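Local atomic coordinates of aerobactin synthase IucC (Klebsiella pneumoniae, PDB entry 6CN7), a protein that probably catalyses the ATP-dependent attachment of a second N-acetyl-N-hydroxylysine to a citryl intermediate, completing the siderophore aerobactin. Residues R404-P409 / Q426-A431; I368-L373 / T489-V494. The protein carries 5 engineered substitutions. All blocks are in the same frame, centred on the assembly; numbering follows the deposited sequence.

Contact 1. Residues R404-P409 / Q426-A431; sequences RVVVVP and QNITLA
V406 and I428 face each other where helix segment 404-409 crosses strand segment 428-431 at 138° between their N-to-C directions, the two axes 10.4 Å apart. Between the two segments only methyl groups meet, and no hydrogen bond crosses. V406 does most of the work by spreading its two branches over two strand residues: CG2 meets L430 CD2 at 3.6 Å, and CG1 meets I428 CD1 at 4.3 Å. The split follows from chi1 of 177°, which sets CG1 opposite the backbone N and leaves CG2 beside it. L430 meets V406 nearly at right angles; its CB does not aim at the helix, yet CD2 reaches V406 and also lies 4.4 Å from V405 CG1. This is helix-on-sheet packing in the FhuF-like region: strand 428-433 and strand 436-442 form an antiparallel hairpin, and helix 395-417 lies against one face of it, where V405 and I428 both touch V440. Alternation along the strand turns T429 off this face, and its hydroxyl makes a weak hydrogen bond to K443. H486 of helix 475-499 packs on V406 and I428 at the patch itself; further along, helix 395-417 kinks at P409, whose N, having no hydrogen, makes no bond to the preceding turn.

Contact 2. Residues I368-L373 / T489-V494; sequences ILMATL and TVLRFV
M370 pushes its terminal methyl against helix segment 489-494, where CE lies 4.0 Å from V490 CG1 and 4.1 Å from L491 CD1. With CG opposite the backbone N (chi1 -172°) and the chain extended beyond it, the thioether spans the gap at full length and approaches both partners at a slant. L491 leaves the helix with its CB directed away from segment 368-373, but CD1 nonetheless reaches M370 CE. One 3-10 turn further on, L373 O rests against both V494 methyls, CG1 and CG2, each at 4.0 Å, and L373 CB lies 4.3 Å from V494 CG2. Behind this first shell, L369 O holds the turn that leaves strand 366-369, accepting both T372 N at 2.8 Å and T372 OG1 at 2.6 Å, the latter in the carbonyl plane on a lone pair. V490 and L491, which meet M370 CE, lie in a wider pi-type turn of the helix. On its far flank R492 forms a salt bridge with E22 and a cation-pi contact with W59. The interface thus lies between helix 505-521, touching L491 through F508, Y509 and L512, helix 383-391, whose I384 meets V494, and strand 428-433, whose I428 packs on M370.

In the fold
Contacts 1 and 2 have centres about 10 Å apart and share a mixed sheet, in which strands 366-369 and 428-433 are antiparallel neighbours. Backbone bonds join them directly: L430 N lies 2.7 Å from I368 O, and M370 N lies 2.9 Å from I428 O, both probable hydrogen bonds. Along the chain the order is 368-373, 404-409, 426-431, 489-494, so contact 1 falls wholly between the two segments of contact 2. Helix 475-499 reaches both, through H486 at contact 1 and V490, L491 and V494 at contact 2. Contact 1 stays within the FhuF-like region, whereas contact 2 joins it to the IucA/IucC family region; the two meet in one buried core within this synthetase.

Contact 1. Residues R404-P409 / Q426-A431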
loop_
_atom_site.group_PDB
_atom_site.type_symbol
_atom_site.label_atom_id
_atom_site.label_comp_id
_atom_site.label_asym_id
_atom_site.label_seq_id
_atom_site.Cartn_x
_atom_site.Cartn_y
_atom_site.Cartn_z
ATOM N N ARG A 404 -2.575 -44.108 13.290
ATOM C CA ARG A 404 -2.457 -44.155 14.745
ATOM C C ARG A 404 -1.829 -42.881 15.292
ATOM O O ARG A 404 -2.112 -42.488 16.431
ATOM C CB ARG A 404 -1.634 -45.374 15.163
ATOM C CG ARG A 404 -2.196 -46.707 14.688
ATOM C CD ARG A 404 -1.185 -47.826 14.893
ATOM N NE ARG A 404 -0.980 -48.105 16.309
ATOM C CZ ARG A 404 0.081 -48.725 16.813
ATOM N NH1 ARG A 404 1.067 -49.133 16.024
ATOM N NH2 ARG A 404 0.157 -48.929 18.120
ATOM N N VAL A 405 -0.988 -42.219 14.497
ATOM C CA VAL A 405 -0.301 -41.014 14.955
ATOM C C VAL A 405 -1.219 -39.796 14.890
ATOM O O VAL A 405 -1.151 -38.908 15.743
ATOM C CB VAL A 405 0.975 -40.804 14.120
ATOM C CG1 VAL A 405 1.515 -39.384 14.283
ATOM C CG2 VAL A 405 2.035 -41.824 14.522
ATOM N N VAL A 406 -2.086 -39.729 13.884
ATOM C CA VAL A 406 -2.859 -38.523 13.581
ATOM C C VAL A 406 -4.298 -38.636 14.068
ATOM O O VAL A 406 -4.773 -37.789 14.823
ATOM C CB VAL A 406 -2.806 -38.228 12.064
ATOM C CG1 VAL A 406 -3.662 -37.010 11.725
ATOM C CG2 VAL A 406 -1.370 -38.009 11.611
ATOM N N VAL A 407 -5.009 -39.681 13.649
ATOM C CA VAL A 407 -6.458 -39.704 13.815
ATOM C C VAL A 407 -6.842 -40.132 15.224
ATOM O O VAL A 407 -7.757 -39.557 15.827
ATOM C CB VAL A 407 -7.093 -40.619 12.749
ATOM C CG1 VAL A 407 -8.610 -40.629 12.885
ATOM C CG2 VAL A 407 -6.685 -40.164 11.351
ATOM N N VAL A 408 -6.160 -41.139 15.773
ATOM C CA VAL A 408 -6.509 -41.635 17.104
ATOM C C VAL A 408 -6.476 -40.519 18.143
ATOM O O VAL A 408 -7.473 -40.342 18.859
ATOM C CB VAL A 408 -5.611 -42.819 17.480
ATOM C CG1 VAL A 408 -5.902 -43.286 18.905
ATOM C CG2 VAL A 408 -5.806 -43.965 16.495
ATOM N N PRO A 409 -5.392 -39.745 18.283
ATOM C CA PRO A 409 -5.405 -38.677 19.302
ATOM C C PRO A 409 -6.550 -37.696 19.123
ATOM O O PRO A 409 -7.195 -37.311 20.106
ATOM C CB PRO A 409 -4.042 -37.992 19.117
ATOM C CG PRO A 409 -3.218 -38.945 18.343
ATOM C CD PRO A 409 -4.142 -39.755 17.509
ATOM N N GLN A 426 -2.426 -28.098 6.758
ATOM C CA GLN A 426 -1.472 -27.023 7.005
ATOM C C GLN A 426 -1.305 -26.688 8.483
ATOM O O GLN A 426 -0.397 -25.925 8.826
ATOM C CB GLN A 426 -1.892 -25.761 6.240
ATOM C CG GLN A 426 -1.826 -25.925 4.721
ATOM C CD GLN A 426 -2.173 -24.661 3.954
ATOM O OE1 GLN A 426 -1.661 -24.436 2.857
ATOM N NE2 GLN A 426 -3.053 -23.835 4.514
ATOM N N ASN A 427 -2.151 -27.232 9.360
ATOM C CA ASN A 427 -2.007 -27.047 10.799
ATOM C C ASN A 427 -1.713 -28.359 11.517
ATOM O O ASN A 427 -1.772 -28.406 12.751
ATOM C CB ASN A 427 -3.262 -26.392 11.390
ATOM C CG ASN A 427 -4.530 -27.161 11.078
ATOM O OD1 ASN A 427 -4.532 -28.068 10.246
ATOM N ND2 ASN A 427 -5.622 -26.795 11.739
ATOM N N ILE A 428 -1.407 -29.423 10.779
ATOM C CA ILE A 428 -0.938 -30.680 11.346
ATOM C C ILE A 428 0.508 -30.863 10.912
ATOM O O ILE A 428 0.800 -30.932 9.712
ATOM C CB ILE A 428 -1.804 -31.866 10.897
ATOM C CG1 ILE A 428 -3.188 -31.774 11.537
ATOM C CG2 ILE A 428 -1.134 -33.201 11.259
ATOM C CD1 ILE A 428 -4.177 -32.772 10.994
ATOM N N THR A 429 1.410 -30.934 11.884
ATOM C CA THR A 429 2.821 -31.178 11.633
ATOM C C THR A 429 3.165 -32.600 12.053
ATOM O O THR A 429 2.732 -33.068 13.110
ATOM C CB THR A 429 3.698 -30.179 12.395
ATOM O OG1 THR A 429 3.384 -28.847 11.976
ATOM C CG2 THR A 429 5.176 -30.451 12.143
ATOM N N LEU A 430 3.937 -33.285 11.216
ATOM C CA LEU A 430 4.395 -34.638 11.495
ATOM C C LEU A 430 5.891 -34.631 11.755
ATOM O O LEU A 430 6.652 -33.971 11.039
ATOM C CB LEU A 430 4.093 -35.582 10.329
ATOM C CG LEU A 430 2.629 -35.773 9.939
ATOM C CD1 LEU A 430 2.545 -36.626 8.685
ATOM C CD2 LEU A 430 1.844 -36.407 11.076
ATOM N N ALA A 431 6.308 -35.365 12.781
ATOM C CA ALA A 431 7.723 -35.597 13.039
ATOM C C ALA A 431 8.158 -36.829 12.256
ATOM O O ALA A 431 7.626 -37.923 12.467
ATOM C CB ALA A 431 7.982 -35.782 14.533
#

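Contact 2. Residues I368-L373 / T489-V494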
loop_
_atom_site.group_PDB
_atom_site.type_symbol
_atom_site.label_atom_id
_atom_site.label_comp_id
_atom_site.label_asym_id
_atom_site.label_seq_id
_atom_site.Cartn_x
_atom_site.Cartn_y
_atom_site.Cartn_z
ATOM N N ILE A 368 7.330 -31.975 8.950
ATOM C CA ILE A 368 6.654 -31.683 7.694
ATOM C C ILE A 368 5.192 -31.404 8.002
ATOM O O ILE A 368 4.635 -31.915 8.978
ATOM C CB ILE A 368 6.774 -32.833 6.664
ATOM C CG1 ILE A 368 6.020 -34.084 7.144
ATOM C CG2 ILE A 368 8.240 -33.155 6.392
ATOM C CD1 ILE A 368 5.874 -35.154 6.084
ATOM N N LEU A 369 4.571 -30.580 7.168
ATOM C CA LEU A 369 3.125 -30.453 7.196
ATOM C C LEU A 369 2.509 -31.680 6.542
ATOM O O LEU A 369 3.044 -32.214 5.565
ATOM C CB LEU A 369 2.674 -29.188 6.470
ATOM C CG LEU A 369 3.167 -27.867 7.065
ATOM C CD1 LEU A 369 2.624 -26.697 6.266
ATOM C CD2 LEU A 369 2.780 -27.734 8.535
ATOM N N MET A 370 1.388 -32.140 7.097
ATOM C CA MET A 370 0.737 -33.315 6.532
ATOM C C MET A 370 0.306 -33.067 5.094
ATOM O O MET A 370 0.217 -34.010 4.300
ATOM C CB MET A 370 -0.463 -33.717 7.387
ATOM C CG MET A 370 -1.076 -35.036 6.959
ATOM S SD MET A 370 -2.142 -35.759 8.210
ATOM C CE MET A 370 -2.789 -37.161 7.304
ATOM N N ALA A 371 0.042 -31.807 4.738
ATOM C CA ALA A 371 -0.246 -31.471 3.349
ATOM C C ALA A 371 0.870 -31.913 2.414
ATOM O O ALA A 371 0.630 -32.068 1.212
ATOM C CB ALA A 371 -0.477 -29.965 3.211
ATOM N N THR A 372 2.083 -32.112 2.936
ATOM C CA THR A 372 3.174 -32.630 2.119
ATOM C C THR A 372 2.792 -33.941 1.443
ATOM O O THR A 372 3.240 -34.215 0.325
ATOM C CB THR A 372 4.423 -32.826 2.983
ATOM O OG1 THR A 372 4.750 -31.596 3.643
ATOM C CG2 THR A 372 5.609 -33.273 2.141
ATOM N N LEU A 373 1.964 -34.755 2.099
ATOM C CA LEU A 373 1.568 -36.048 1.556
ATOM C C LEU A 373 0.587 -35.933 0.396
ATOM O O LEU A 373 0.209 -36.964 -0.172
ATOM C CB LEU A 373 0.963 -36.908 2.667
ATOM C CG LEU A 373 1.821 -37.055 3.925
ATOM C CD1 LEU A 373 1.108 -37.923 4.943
ATOM C CD2 LEU A 373 3.188 -37.633 3.592
ATOM N N THR A 489 -11.023 -33.056 3.610
ATOM C CA THR A 489 -10.123 -31.985 3.209
ATOM C C THR A 489 -8.656 -32.401 3.202
ATOM O O THR A 489 -7.816 -31.624 2.739
ATOM C CB THR A 489 -10.316 -30.769 4.131
ATOM O OG1 THR A 489 -11.709 -30.437 4.198
ATOM C CG2 THR A 489 -9.553 -29.550 3.615
ATOM N N VAL A 490 -8.328 -33.603 3.677
ATOM C CA VAL A 490 -6.945 -34.072 3.660
ATOM C C VAL A 490 -6.864 -35.454 3.022
ATOM O O VAL A 490 -6.238 -35.628 1.970
ATOM C CB VAL A 490 -6.338 -34.091 5.077
ATOM C CG1 VAL A 490 -4.887 -34.552 5.033
ATOM C CG2 VAL A 490 -6.445 -32.716 5.716
ATOM N N LEU A 491 -7.484 -36.450 3.662
ATOM C CA LEU A 491 -7.382 -37.822 3.174
ATOM C C LEU A 491 -7.926 -37.962 1.758
ATOM O O LEU A 491 -7.419 -38.779 0.981
ATOM C CB LEU A 491 -8.116 -38.768 4.121
ATOM C CG LEU A 491 -7.296 -39.295 5.302
ATOM C CD1 LEU A 491 -6.557 -38.177 6.027
ATOM C CD2 LEU A 491 -8.204 -40.040 6.264
ATOM N N ARG A 492 -8.952 -37.183 1.405
ATOM C CA ARG A 492 -9.477 -37.224 0.044
ATOM C C ARG A 492 -8.379 -36.989 -0.983
ATOM O O ARG A 492 -8.431 -37.545 -2.087
ATOM C CB ARG A 492 -10.587 -36.182 -0.119
ATOM C CG ARG A 492 -11.063 -35.980 -1.557
ATOM C CD ARG A 492 -12.446 -35.332 -1.613
ATOM N NE ARG A 492 -12.468 -33.963 -1.086
ATOM C CZ ARG A 492 -12.441 -32.859 -1.827
ATOM N NH1 ARG A 492 -12.389 -32.931 -3.151
ATOM N NH2 ARG A 492 -12.472 -31.668 -1.245
ATOM N N PHE A 493 -7.378 -36.181 -0.638
ATOM C CA PHE A 493 -6.300 -35.842 -1.557
ATOM C C PHE A 493 -5.076 -36.737 -1.416
ATOM O O PHE A 493 -4.156 -36.628 -2.233
ATOM C CB PHE A 493 -5.885 -34.384 -1.351
ATOM C CG PHE A 493 -6.987 -33.403 -1.621
ATOM C CD1 PHE A 493 -7.275 -33.008 -2.917
ATOM C CD2 PHE A 493 -7.737 -32.878 -0.584
ATOM C CE1 PHE A 493 -8.290 -32.107 -3.174
ATOM C CE2 PHE A 493 -8.756 -31.975 -0.834
ATOM C CZ PHE A 493 -9.032 -31.590 -2.130
ATOM N N VAL A 494 -5.035 -37.612 -0.415
ATOM C CA VAL A 494 -3.923 -38.538 -0.240
ATOM C C VAL A 494 -4.235 -39.907 -0.827
ATOM O O VAL A 494 -3.380 -40.518 -1.468
ATOM C CB VAL A 494 -3.550 -38.651 1.253
ATOM C CG1 VAL A 494 -2.374 -39.607 1.440
ATOM C CG2 VAL A 494 -3.215 -37.284 1.824
#